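PDB 6A41: dehalogenase from Rhodospirillaceae, which probably removes halogen from organic substrates, using a Rossmann-type scaffold of the short-chain dehydrogenase/reductase superfamily. Local coordinates for residues D84-L89 and R102-V107; E14-H19 and V182-Y187; N175-N180 and A219-L224. All coordinates share one frame; numbering follows the deposited sequence.

Interaction 1. Residues D84-L89 and R102-V107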
ATOM      1  N   ASP A  84     -21.057  -4.610   8.338  1.00 13.64           N
ATOM      2  CA  ASP A  84     -20.651  -5.205   9.599  1.00 15.29           C
ATOM      3  C   ASP A  84     -20.010  -4.131  10.479  1.00 14.18           C
ATOM      4  O   ASP A  84     -19.189  -3.332  10.006  1.00 13.34           O
ATOM      5  CB  ASP A  84     -19.676  -6.383   9.337  1.00 17.41           C
ATOM      6  CG  ASP A  84     -20.250  -7.334   8.297  1.00 19.96           C
ATOM      7  OD1 ASP A  84     -21.241  -8.001   8.608  1.00 22.75           O
ATOM      8  OD2 ASP A  84     -19.743  -7.321   7.143  1.00 21.65           O
ATOM      9  N   ALA A  85     -20.438  -4.104  11.748  1.00 13.64           N
ATOM     10  CA  ALA A  85     -19.983  -3.117  12.709  1.00 13.50           C
ATOM     11  C   ALA A  85     -20.066  -3.609  14.146  1.00 14.19           C
ATOM     12  O   ALA A  85     -21.104  -4.047  14.543  1.00 14.56           O
ATOM     13  CB  ALA A  85     -20.727  -1.850  12.589  1.00 13.18           C
ATOM     14  N   TYR A  86     -18.905  -3.601  14.806  1.00 13.78           N
ATOM     15  CA  TYR A  86     -18.721  -3.846  16.237  1.00 14.38           C
ATOM     16  C   TYR A  86     -18.098  -2.564  16.854  1.00 13.35           C
ATOM     17  O   TYR A  86     -17.359  -1.859  16.130  1.00 13.81           O
ATOM     18  CB  TYR A  86     -17.772  -5.078  16.439  1.00 15.39           C
ATOM     19  CG  TYR A  86     -17.540  -5.504  17.871  1.00 15.34           C
ATOM     20  CD1 TYR A  86     -18.435  -6.318  18.563  1.00 17.61           C
ATOM     21  CD2 TYR A  86     -16.461  -4.991  18.585  1.00 17.38           C
ATOM     22  CE1 TYR A  86     -18.251  -6.654  19.926  1.00 17.96           C
ATOM     23  CE2 TYR A  86     -16.222  -5.336  19.927  1.00 17.09           C
ATOM     24  CZ  TYR A  86     -17.106  -6.180  20.570  1.00 18.17           C
ATOM     25  OH  TYR A  86     -16.831  -6.447  21.873  1.00 18.37           O
ATOM     26  N   PRO A  87     -18.402  -2.235  18.120  1.00 13.91           N
ATOM     27  CA  PRO A  87     -17.894  -0.966  18.664  1.00 14.24           C
ATOM     28  C   PRO A  87     -16.370  -0.881  18.658  1.00 14.23           C
ATOM     29  O   PRO A  87     -15.706  -1.916  18.817  1.00 14.09           O
ATOM     30  CB  PRO A  87     -18.419  -0.911  20.091  1.00 14.88           C
ATOM     31  CG  PRO A  87     -19.576  -1.843  20.098  1.00 15.78           C
ATOM     32  CD  PRO A  87     -19.348  -2.895  19.051  1.00 15.18           C
ATOM     33  N   ALA A  88     -15.843   0.313  18.380  1.00 13.50           N
ATOM     34  CA  ALA A  88     -14.455   0.534  18.486  1.00 14.22           C
ATOM     35  C   ALA A  88     -14.232   0.846  19.981  1.00 15.61           C
ATOM     36  O   ALA A  88     -14.454   1.986  20.412  1.00 14.19           O
ATOM     37  CB  ALA A  88     -14.067   1.689  17.621  1.00 14.77           C
ATOM     38  N   LEU A  89     -13.846  -0.159  20.766  1.00 15.17           N
ATOM     39  CA  LEU A  89     -13.580   0.062  22.192  1.00 16.01           C
ATOM     40  C   LEU A  89     -12.214   0.594  22.452  1.00 15.94           C
ATOM     41  O   LEU A  89     -11.185   0.090  21.913  1.00 13.74           O
ATOM     42  CB  LEU A  89     -13.710  -1.246  22.964  1.00 17.72           C
ATOM     43  CG  LEU A  89     -14.998  -2.009  22.704  1.00 18.45           C
ATOM     44  CD1 LEU A  89     -14.996  -3.469  23.290  1.00 19.65           C
ATOM     45  CD2 LEU A  89     -16.150  -1.214  23.298  1.00 19.52           C
ATOM     46  N   ARG A 102     -11.802 -11.181  20.464  1.00 12.11           N
ATOM     47  CA  ARG A 102     -12.446 -12.253  19.819  1.00 12.68           C
ATOM     48  C   ARG A 102     -13.848 -11.917  19.265  1.00 12.75           C
ATOM     49  O   ARG A 102     -14.173 -12.340  18.150  1.00 11.66           O
ATOM     50  CB  ARG A 102     -12.617 -13.483  20.818  1.00 14.73           C
ATOM     51  CG  ARG A 102     -11.281 -14.135  21.212  1.00 16.19           C
ATOM     52  CD  ARG A 102     -11.471 -15.419  22.032  1.00 17.94           C
ATOM     53  NE  ARG A 102     -10.203 -15.937  22.453  1.00 18.02           N
ATOM     54  CZ  ARG A 102      -9.848 -16.019  23.714  1.00 20.25           C
ATOM     55  NH1 ARG A 102     -10.711 -15.677  24.641  1.00 22.34           N
ATOM     56  NH2 ARG A 102      -8.672 -16.511  24.030  1.00 20.89           N
ATOM     57  N   ASP A 103     -14.668 -11.236  20.087  1.00 12.96           N
ATOM     58  CA  ASP A 103     -15.974 -10.737  19.654  1.00 14.39           C
ATOM     59  C   ASP A 103     -15.879  -9.777  18.433  1.00 13.21           C
ATOM     60  O   ASP A 103     -16.694  -9.901  17.513  1.00 13.43           O
ATOM     61  CB  ASP A 103     -16.743 -10.065  20.795  1.00 16.23           C
ATOM     62  CG  ASP A 103     -17.128 -11.070  21.895  1.00 20.37           C
ATOM     63  OD1 ASP A 103     -16.913 -12.323  21.746  1.00 22.77           O
ATOM     64  OD2 ASP A 103     -17.577 -10.654  22.958  1.00 23.37           O
ATOM     65  N   ALA A 104     -14.900  -8.847  18.420  1.00 11.79           N
ATOM     66  CA  ALA A 104     -14.686  -7.974  17.268  1.00 11.34           C
ATOM     67  C   ALA A 104     -14.363  -8.736  16.051  1.00 10.79           C
ATOM     68  O   ALA A 104     -14.902  -8.449  14.961  1.00  9.81           O
ATOM     69  CB  ALA A 104     -13.594  -6.991  17.582  1.00 11.51           C
ATOM     70  N   LEU A 105     -13.513  -9.748  16.199  1.00 11.00           N
ATOM     71  CA  LEU A 105     -13.176 -10.578  15.045  1.00 11.56           C
ATOM     72  C   LEU A 105     -14.359 -11.354  14.609  1.00 12.48           C
ATOM     73  O   LEU A 105     -14.527 -11.621  13.367  1.00 12.96           O
ATOM     74  CB  LEU A 105     -12.063 -11.540  15.430  1.00 12.20           C
ATOM     75  CG  LEU A 105     -10.710 -10.873  15.632  1.00 11.95           C
ATOM     76  CD1 LEU A 105      -9.737 -11.718  16.400  1.00 12.70           C
ATOM     77  CD2 LEU A 105     -10.065 -10.465  14.315  1.00 12.27           C
ATOM     78  N   GLU A 106     -15.153 -11.828  15.555  1.00 13.42           N
ATOM     79  CA  GLU A 106     -16.360 -12.596  15.159  1.00 14.13           C
ATOM     80  C   GLU A 106     -17.306 -11.778  14.270  1.00 14.54           C
ATOM     81  O   GLU A 106     -17.829 -12.273  13.248  1.00 15.12           O
ATOM     82  CB  GLU A 106     -17.121 -13.109  16.352  1.00 15.51           C
ATOM     83  CG  GLU A 106     -18.335 -13.956  16.030  1.00 17.59           C
ATOM     84  CD  GLU A 106     -17.917 -15.374  15.563  1.00 19.12           C
ATOM     85  OE1 GLU A 106     -16.756 -15.803  15.822  1.00 18.31           O
ATOM     86  OE2 GLU A 106     -18.726 -16.004  14.864  1.00 19.43           O
ATOM     87  N   VAL A 107     -17.572 -10.544  14.724  1.00 13.60           N
ATOM     88  CA  VAL A 107     -18.526  -9.683  14.053  1.00 13.18           C
ATOM     89  C   VAL A 107     -18.008  -9.147  12.700  1.00 12.45           C
ATOM     90  O   VAL A 107     -18.775  -9.030  11.756  1.00 11.54           O
ATOM     91  CB  VAL A 107     -18.987  -8.589  15.019  1.00 14.22           C
ATOM     92  CG1 VAL A 107     -19.816  -7.555  14.273  1.00 15.53           C
ATOM     93  CG2 VAL A 107     -19.736  -9.158  16.234  1.00 15.07           C
TER
HETATM   94  O   HOH W   1     -21.405  -8.782  11.392  1.00 12.88           O

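Interaction 2. Residues E14-H19 and V182-Y187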
ATOM      1  N   GLU A  14     -29.772  -1.579  10.041  1.00 12.72           N
ATOM      2  CA  GLU A  14     -29.881  -0.563  11.032  1.00 14.71           C
ATOM      3  C   GLU A  14     -28.582  -0.053  11.530  1.00 15.25           C
ATOM      4  O   GLU A  14     -28.600   0.930  12.217  1.00 15.29           O
ATOM      5  CB  GLU A  14     -30.808  -0.992  12.251  1.00 16.12           C
ATOM      6  CG  GLU A  14     -32.221  -1.221  11.844  1.00 16.66           C
ATOM      7  CD  GLU A  14     -32.842   0.032  11.273  1.00 20.86           C
ATOM      8  OE1 GLU A  14     -32.864   1.096  11.951  1.00 20.94           O
ATOM      9  OE2 GLU A  14     -33.346  -0.007  10.129  1.00 23.42           O
ATOM     10  N   LYS A  15     -27.456  -0.629  11.167  1.00 14.33           N
ATOM     11  CA  LYS A  15     -26.147  -0.132  11.590  1.00 15.49           C
ATOM     12  C   LYS A  15     -25.436   0.512  10.427  1.00 13.53           C
ATOM     13  O   LYS A  15     -25.755   0.259   9.259  1.00 12.11           O
ATOM     14  CB  LYS A  15     -25.264  -1.305  12.003  1.00 18.16           C
ATOM     15  CG  LYS A  15     -25.718  -1.878  13.335  1.00 22.65           C
ATOM     16  CD  LYS A  15     -24.984  -3.151  13.612  1.00 25.93           C
ATOM     17  CE  LYS A  15     -23.836  -3.000  14.553  1.00 30.99           C
ATOM     18  NZ  LYS A  15     -24.143  -2.452  15.892  1.00 34.41           N
ATOM     19  N   PHE A  16     -24.432   1.267  10.795  1.00 13.27           N
ATOM     20  CA  PHE A  16     -23.311   1.694   9.904  1.00 11.52           C
ATOM     21  C   PHE A  16     -23.830   2.227   8.547  1.00 11.25           C
ATOM     22  O   PHE A  16     -24.509   3.249   8.544  1.00 10.85           O
ATOM     23  CB  PHE A  16     -22.367   0.449   9.733  1.00 11.90           C
ATOM     24  CG  PHE A  16     -20.942   0.754   9.246  1.00 11.67           C
ATOM     25  CD1 PHE A  16     -20.401   2.067   9.241  1.00 12.29           C
ATOM     26  CD2 PHE A  16     -20.141  -0.279   8.879  1.00 12.22           C
ATOM     27  CE1 PHE A  16     -19.128   2.310   8.796  1.00 12.14           C
ATOM     28  CE2 PHE A  16     -18.841  -0.064   8.505  1.00 12.13           C
ATOM     29  CZ  PHE A  16     -18.323   1.199   8.477  1.00 12.50           C
ATOM     30  N   ALA A  17     -23.573   1.565   7.419  1.00  9.49           N
ATOM     31  CA  ALA A  17     -23.878   2.147   6.126  1.00  9.44           C
ATOM     32  C   ALA A  17     -25.250   1.721   5.588  1.00  9.70           C
ATOM     33  O   ALA A  17     -25.616   2.010   4.427  1.00  9.69           O
ATOM     34  CB  ALA A  17     -22.841   1.735   5.123  1.00  9.21           C
ATOM     35  N   GLY A  18     -26.049   1.044   6.410  1.00 10.47           N
ATOM     36  CA  GLY A  18     -27.335   0.465   5.890  1.00 10.53           C
ATOM     37  C   GLY A  18     -28.333   1.452   5.280  1.00 11.20           C
ATOM     38  O   GLY A  18     -28.932   1.207   4.202  1.00 10.58           O
ATOM     39  N   HIS A  19     -28.620   2.511   6.008  1.00 11.30           N
ATOM     40  CA  HIS A  19     -29.567   3.463   5.545  1.00 11.55           C
ATOM     41  C   HIS A  19     -29.112   4.226   4.336  1.00 10.98           C
ATOM     42  O   HIS A  19     -29.901   4.424   3.401  1.00 10.35           O
ATOM     43  CB  HIS A  19     -29.971   4.430   6.667  1.00 13.00           C
ATOM     44  CG  HIS A  19     -30.860   3.780   7.677  1.00 14.62           C
ATOM     45  ND1 HIS A  19     -31.704   4.512   8.484  1.00 15.32           N
ATOM     46  CD2 HIS A  19     -31.175   2.478   7.872  1.00 15.44           C
ATOM     47  CE1 HIS A  19     -32.401   3.661   9.235  1.00 16.47           C
ATOM     48  NE2 HIS A  19     -32.092   2.429   8.889  1.00 15.59           N
ATOM     49  N   VAL A 182     -17.478   9.091   8.520  1.00 10.46           N
ATOM     50  CA  VAL A 182     -18.751   9.200   7.833  1.00 11.35           C
ATOM     51  C   VAL A 182     -19.844   9.183   8.893  1.00 12.22           C
ATOM     52  O   VAL A 182     -19.851   8.262   9.742  1.00 12.66           O
ATOM     53  CB  VAL A 182     -19.023   8.086   6.854  1.00 12.06           C
ATOM     54  CG1 VAL A 182     -20.432   8.251   6.246  1.00 13.05           C
ATOM     55  CG2 VAL A 182     -17.967   8.037   5.785  1.00 11.94           C
ATOM     56  N   GLU A 183     -20.710  10.207   8.871  1.00 12.72           N
ATOM     57  CA  GLU A 183     -21.880  10.269   9.781  1.00 14.30           C
ATOM     58  C   GLU A 183     -22.567   8.923   9.706  1.00 14.26           C
ATOM     59  O   GLU A 183     -23.014   8.506   8.641  1.00 14.33           O
ATOM     60  CB  GLU A 183     -22.842  11.350   9.381  1.00 15.23           C
ATOM     61  CG  GLU A 183     -22.179  12.705   9.473  1.00 17.04           C
ATOM     62  CD  GLU A 183     -23.050  13.859   8.915  1.00 21.15           C
ATOM     63  OE1 GLU A 183     -24.178  13.598   8.445  1.00 22.37           O
ATOM     64  OE2 GLU A 183     -22.575  15.006   8.957  1.00 22.80           O
ATOM     65  N   ASN A 184     -22.680   8.267  10.860  1.00 14.64           N
ATOM     66  CA  ASN A 184     -23.312   6.996  10.953  1.00 14.23           C
ATOM     67  C   ASN A 184     -23.564   6.630  12.339  1.00 14.69           C
ATOM     68  O   ASN A 184     -22.844   7.083  13.226  1.00 16.13           O
ATOM     69  CB  ASN A 184     -22.529   5.929  10.177  1.00 13.49           C
ATOM     70  CG  ASN A 184     -21.366   5.336  10.894  1.00 12.90           C
ATOM     71  OD1 ASN A 184     -21.572   4.475  11.772  1.00 13.90           O
ATOM     72  ND2 ASN A 184     -20.117   5.628  10.412  1.00 12.20           N
ATOM     73  N   PRO A 185     -24.495   5.708  12.540  1.00 15.72           N
ATOM     74  CA  PRO A 185     -24.853   5.485  13.936  1.00 16.79           C
ATOM     75  C   PRO A 185     -23.863   4.762  14.807  1.00 16.27           C
ATOM     76  O   PRO A 185     -23.980   4.872  16.030  1.00 16.22           O
ATOM     77  CB  PRO A 185     -26.188   4.748  13.822  1.00 17.02           C
ATOM     78  CG  PRO A 185     -26.131   4.063  12.519  1.00 16.75           C
ATOM     79  CD  PRO A 185     -25.449   5.020  11.624  1.00 16.33           C
ATOM     80  N   ASP A 186     -22.936   4.010  14.228  1.00 14.87           N
ATOM     81  CA  ASP A 186     -21.964   3.188  14.958  1.00 14.90           C
ATOM     82  C   ASP A 186     -20.715   3.944  15.431  1.00 14.67           C
ATOM     83  O   ASP A 186     -20.313   3.849  16.597  1.00 15.77           O
ATOM     84  CB  ASP A 186     -21.617   1.931  14.146  1.00 15.16           C
ATOM     85  CG  ASP A 186     -22.758   0.989  14.184  1.00 17.65           C
ATOM     86  OD1 ASP A 186     -23.779   1.203  13.434  1.00 18.23           O
ATOM     87  OD2 ASP A 186     -22.756   0.137  15.096  1.00 19.09           O
ATOM     88  N   TYR A 187     -20.125   4.713  14.531  1.00 12.78           N
ATOM     89  CA  TYR A 187     -18.860   5.360  14.773  1.00 12.24           C
ATOM     90  C   TYR A 187     -18.953   6.899  14.865  1.00 12.31           C
ATOM     91  O   TYR A 187     -18.056   7.487  15.466  1.00 11.26           O
ATOM     92  CB  TYR A 187     -17.872   4.912  13.677  1.00 12.48           C
ATOM     93  CG  TYR A 187     -17.743   3.376  13.670  1.00 11.94           C
ATOM     94  CD1 TYR A 187     -17.374   2.699  14.798  1.00 12.44           C
ATOM     95  CD2 TYR A 187     -18.108   2.656  12.589  1.00 12.19           C
ATOM     96  CE1 TYR A 187     -17.405   1.291  14.837  1.00 12.28           C
ATOM     97  CE2 TYR A 187     -18.070   1.243  12.575  1.00 12.16           C
ATOM     98  CZ  TYR A 187     -17.651   0.581  13.662  1.00 11.85           C
ATOM     99  OH  TYR A 187     -17.715  -0.831  13.684  1.00 12.01           O
TER

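Interaction 3. Residues N175-N180 and A219-L224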
ATOM      1  N   ASN A 175     -14.931  -6.632  -3.273  1.00  8.02           N
ATOM      2  CA  ASN A 175     -14.255  -5.377  -2.846  1.00  7.98           C
ATOM      3  C   ASN A 175     -14.688  -4.997  -1.417  1.00  8.35           C
ATOM      4  O   ASN A 175     -15.679  -5.535  -0.865  1.00  8.31           O
ATOM      5  CB  ASN A 175     -14.675  -4.248  -3.791  1.00  7.75           C
ATOM      6  CG  ASN A 175     -14.166  -4.456  -5.194  1.00  7.89           C
ATOM      7  OD1 ASN A 175     -14.995  -4.676  -6.143  1.00  9.94           O
ATOM      8  ND2 ASN A 175     -12.928  -4.520  -5.384  1.00  6.87           N
ATOM      9  N   ALA A 176     -13.989  -4.004  -0.838  1.00  8.18           N
ATOM     10  CA  ALA A 176     -14.413  -3.419   0.428  1.00  8.12           C
ATOM     11  C   ALA A 176     -14.390  -1.928   0.302  1.00  8.84           C
ATOM     12  O   ALA A 176     -13.614  -1.351  -0.531  1.00  8.98           O
ATOM     13  CB  ALA A 176     -13.483  -3.807   1.548  1.00  7.93           C
ATOM     14  N   VAL A 177     -15.184  -1.256   1.095  1.00  8.68           N
ATOM     15  CA  VAL A 177     -15.088   0.211   1.202  1.00  9.10           C
ATOM     16  C   VAL A 177     -14.553   0.445   2.636  1.00  9.56           C
ATOM     17  O   VAL A 177     -15.109  -0.001   3.579  1.00  9.69           O
ATOM     18  CB  VAL A 177     -16.448   0.892   1.060  1.00  9.53           C
ATOM     19  CG1 VAL A 177     -16.268   2.436   1.282  1.00  9.97           C
ATOM     20  CG2 VAL A 177     -16.984   0.710  -0.371  1.00  9.54           C
ATOM     21  N   GLY A 178     -13.423   1.124   2.742  1.00  9.41           N
ATOM     22  CA  GLY A 178     -12.757   1.419   3.971  1.00  9.33           C
ATOM     23  C   GLY A 178     -13.220   2.767   4.454  1.00  9.47           C
ATOM     24  O   GLY A 178     -12.622   3.791   4.139  1.00  8.91           O
ATOM     25  N   SER A 179     -14.337   2.777   5.105  1.00  9.30           N
ATOM     26  CA  SER A 179     -14.875   4.065   5.616  1.00 10.14           C
ATOM     27  C   SER A 179     -14.159   4.608   6.821  1.00  9.43           C
ATOM     28  O   SER A 179     -13.614   3.887   7.645  1.00  9.34           O
ATOM     29  CB  SER A 179     -16.357   3.921   6.014  1.00 10.73           C
ATOM     30  OG  SER A 179     -17.027   5.171   6.133  1.00 11.56           O
ATOM     31  N   ASN A 180     -14.151   5.934   6.943  1.00  9.53           N
ATOM     32  CA  ASN A 180     -13.910   6.566   8.257  1.00  9.12           C
ATOM     33  C   ASN A 180     -14.472   8.015   8.178  1.00  9.23           C
ATOM     34  O   ASN A 180     -14.585   8.605   7.134  1.00  8.42           O
ATOM     35  CB  ASN A 180     -12.373   6.615   8.646  1.00  9.24           C
ATOM     36  CG  ASN A 180     -12.079   6.632  10.216  1.00 10.08           C
ATOM     37  OD1 ASN A 180     -10.887   6.657  10.638  1.00 11.63           O
ATOM     38  ND2 ASN A 180     -13.081   6.669  11.008  1.00  8.67           N
ATOM     39  N   ALA A 219     -23.479   5.900  -1.977  1.00  8.77           N
ATOM     40  CA  ALA A 219     -23.223   6.032  -3.371  1.00  9.30           C
ATOM     41  C   ALA A 219     -21.945   5.233  -3.774  1.00  9.20           C
ATOM     42  O   ALA A 219     -21.903   4.653  -4.872  1.00  9.33           O
ATOM     43  CB  ALA A 219     -23.081   7.507  -3.886  1.00  9.96           C
ATOM     44  N   THR A 220     -20.949   5.247  -2.915  1.00  8.94           N
ATOM     45  CA  THR A 220     -19.743   4.426  -3.151  1.00  9.23           C
ATOM     46  C   THR A 220     -19.990   2.957  -3.220  1.00  8.75           C
ATOM     47  O   THR A 220     -19.531   2.243  -4.112  1.00  8.68           O
ATOM     48  CB  THR A 220     -18.627   4.853  -2.175  1.00  9.06           C
ATOM     49  OG1 THR A 220     -18.390   6.297  -2.324  1.00  9.47           O
ATOM     50  CG2 THR A 220     -17.412   4.126  -2.508  1.00  9.36           C
ATOM     51  N   ILE A 221     -20.682   2.462  -2.226  1.00  8.78           N
ATOM     52  CA  ILE A 221     -21.106   1.062  -2.212  1.00  8.69           C
ATOM     53  C   ILE A 221     -21.974   0.718  -3.415  1.00  9.18           C
ATOM     54  O   ILE A 221     -21.707  -0.344  -4.103  1.00  8.86           O
ATOM     55  CB  ILE A 221     -21.773   0.739  -0.850  1.00  8.51           C
ATOM     56  CG1 ILE A 221     -20.858   0.904   0.342  1.00  8.40           C
ATOM     57  CG2 ILE A 221     -22.512  -0.588  -0.886  1.00  9.00           C
ATOM     58  CD1 ILE A 221     -21.628   1.125   1.676  1.00  8.69           C
ATOM     59  N   CYS A 222     -22.959   1.558  -3.741  1.00  9.05           N
ATOM     60  CA  CYS A 222     -23.748   1.388  -4.917  1.00 10.04           C
ATOM     61  C   CYS A 222     -22.943   1.342  -6.235  1.00  9.90           C
ATOM     62  O   CYS A 222     -23.146   0.479  -7.096  1.00  9.14           O
ATOM     63  CB  CYS A 222     -24.837   2.434  -5.043  1.00 11.09           C
ATOM     64  SG  CYS A 222     -26.154   2.125  -3.837  1.00 14.91           S
ATOM     65  N   PHE A 223     -21.974   2.258  -6.337  1.00  9.54           N
ATOM     66  CA  PHE A 223     -21.119   2.200  -7.479  1.00  9.43           C
ATOM     67  C   PHE A 223     -20.412   0.786  -7.594  1.00  9.40           C
ATOM     68  O   PHE A 223     -20.471   0.166  -8.709  1.00  8.40           O
ATOM     69  CB  PHE A 223     -20.045   3.333  -7.472  1.00  9.97           C
ATOM     70  CG  PHE A 223     -18.951   3.088  -8.555  1.00 10.13           C
ATOM     71  CD1 PHE A 223     -19.274   3.178  -9.886  1.00 10.88           C
ATOM     72  CD2 PHE A 223     -17.677   2.690  -8.169  1.00 10.99           C
ATOM     73  CE1 PHE A 223     -18.330   2.861 -10.927  1.00 11.00           C
ATOM     74  CE2 PHE A 223     -16.708   2.409  -9.125  1.00 10.79           C
ATOM     75  CZ  PHE A 223     -17.037   2.490 -10.460  1.00 10.57           C
ATOM     76  N   LEU A 224     -19.859   0.246  -6.507  1.00  9.05           N
ATOM     77  CA  LEU A 224     -19.173  -1.046  -6.605  1.00  9.97           C
ATOM     78  C   LEU A 224     -20.140  -2.188  -6.926  1.00 10.96           C
ATOM     79  O   LEU A 224     -19.701  -3.160  -7.566  1.00 11.46           O
ATOM     80  CB  LEU A 224     -18.398  -1.383  -5.336  1.00  9.89           C
ATOM     81  CG  LEU A 224     -17.248  -0.375  -5.131  1.00 10.20           C
ATOM     82  CD1 LEU A 224     -16.750  -0.541  -3.701  1.00 10.55           C
ATOM     83  CD2 LEU A 224     -16.119  -0.535  -6.163  1.00 10.57           C
TER

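Interaction 1. Residues D84-L89 and R102-V107
Tyr86 and Ala104 mark the nearest approach of the two backbones, with 5.9 Å between Tyr86 CA and Ala104 CA. The 84-89 segment is an extended loop leaving strand 79-83, and it passes over one side of helix 98-126, of which 102-107 is a part; in this Rossmann-type fold the pair belongs to the connection that follows the fourth strand in sequence. The loop's backbone angles lie in the beta region, and no direct hydrogen bond spans the contact.

The Tyr86 ring carries most of it. CB points toward the helix, and with CG anti to the backbone N (chi1 -177°) the ring lies over the helix backbone: Ala104 CA sits 3.9 Å from the centre of the Tyr86 ring, 21° off the normal, a CH-pi contact over one face. Tyr86 CD2 meets Ala104 CB at 3.6 Å, while Tyr86 OH rests against Asp103 CB. The opposite face is covered near its rim by Pro87 CD from the same loop. Val107 spreads its two methyls, CG1 packing on Tyr86 CB at 3.9 Å and on Ala85 O, CG2 approaching Tyr86 CD1 obliquely. An alanine at Tyr86 would probably leave the backbone of Asp103 and Ala104 without its aromatic cover and open a gap between loop and helix.

Asp84 lies at the other end, its CB 3.7 Å from Val107 O. There a water joins the segments, donating to Asp84 OD1 at 2.9 Å and to Val107 O at 2.7 Å.

Interaction 2. Residues E14-H19 and V182-Y187
Phe16 and Asp186 carry the polar part of this contact. Asp186 splits its carboxylate between two donors: OD1 accepts from Phe16 N at 2.7 Å, met on the anti side, and OD2 pairs with Lys15 NZ at 3.0 Å on the syn side as a salt bridge. The Lys15 chain bends at chi3 (100°) and again at chi4, crossing the Asp186 side chain at about a right angle, and Lys15 CB lies 3.2 Å from Asp186 OD1.

Within 182-187, Asn184 OD1 is gripped by two backbone donors, Asp186 N at 2.8 Å and Tyr187 N at 3.1 Å, both from the same face of its amide plane. The first bond makes an Asx turn and the second an Asx motif; together they set the loop that presents Asp186 and Tyr187.

The aromatic part is a T-shaped stack. Tyr187 turns its edge to the Phe16 face with the planes at 90°, and Tyr187 CE2 lies over the Phe16 ring centre. The Pro185 ring lies against the backbone of the turn, its CD 3.7 Å from Phe16 O.

Phe16 occupies the second position of a type II' turn, Lys15 to Gly18, in the loop after the first strand, where nucleotide-binding relatives carry their glycine-rich motif. Ala17 is at the N-cap position of helix 18-27; Asn83, at the end of strand 79-83, bonds to Lys15 O and Ala17 N, Phe16 packs on Val134 of strand 129-136, and Tyr187 OH is bonded to Tyr86 O.

Interaction 3. Residues N175-N180 and A219-L224
Val177 and Leu224 form the tight part of this buried contact. Val177 CG2 comes within 3.6 Å of Leu224 CD1 and 3.9 Å of Ile221 CG1, one methyl set between two side chains a helical step of three residues apart. CG2 stands anti to the Val177 carbonyl carbon, and that branch makes the apolar contacts with the helix. Leu224 approaches obliquely, its CD1 carried outward by a near-anti second torsion (chi2 166°); Ile221 crosses Val177 at about a right angle and offers the CG1 methylene.

The strand and helix axes run nearly antiparallel, 168° between their directions, with a closest approach of 9.3 Å. That is the geometry of a beta-alpha-beta crossover in a Rossmann-type fold: strand 172-179 leads by way of a long connection to helix 214-225, which packs back over the parallel sheet before strand 236-239 is laid down beside strand 172-179. Val177 accordingly lies on the sheet face covered by this helix, whereas Ala176 directs its CB away from it.

Around this centre the fit is looser. Thr220 CG2 stands 4.1 Å from Val177 CG2, its hydroxyl being engaged by Glu216 O one turn back in the helix. At the other end Asn175 meets Leu224 through CB, 4.2 Å from Leu224 CD1, and beyond Val177 the strand draws off from the helix. No hydrogen bond joins the two segments. The helix also faces another chain: the ring of Phe223 stacks on Phe223 of the third subunit, which packs against Thr220 as well.

In the fold
Interactions 1 and 2 meet directly: Tyr86 O lies 2.7 Å from Tyr187 OH, a probable hydrogen bond, and Asp84 O approaches Phe16 CD2 at 3.4 Å. Interaction 3 touches interaction 2 through Ala17 CB and Ile221 CD1, 3.7 Å apart, but stays about 8 Å from interaction 1 at the nearest atoms. Interaction 2 thus links the loop-helix contact to the sheet-helix contact. Tyr149 and Arg153, on helix 147-158, are four residues apart, as are the tyrosine and arginine of halohydrin dehalogenases; Tyr149 meets the ring of Tyr187, and Arg153 bonds to Asp84 O. Interactions 1 and 2 therefore probably border the active site, with interaction 3 deeper in the scaffold.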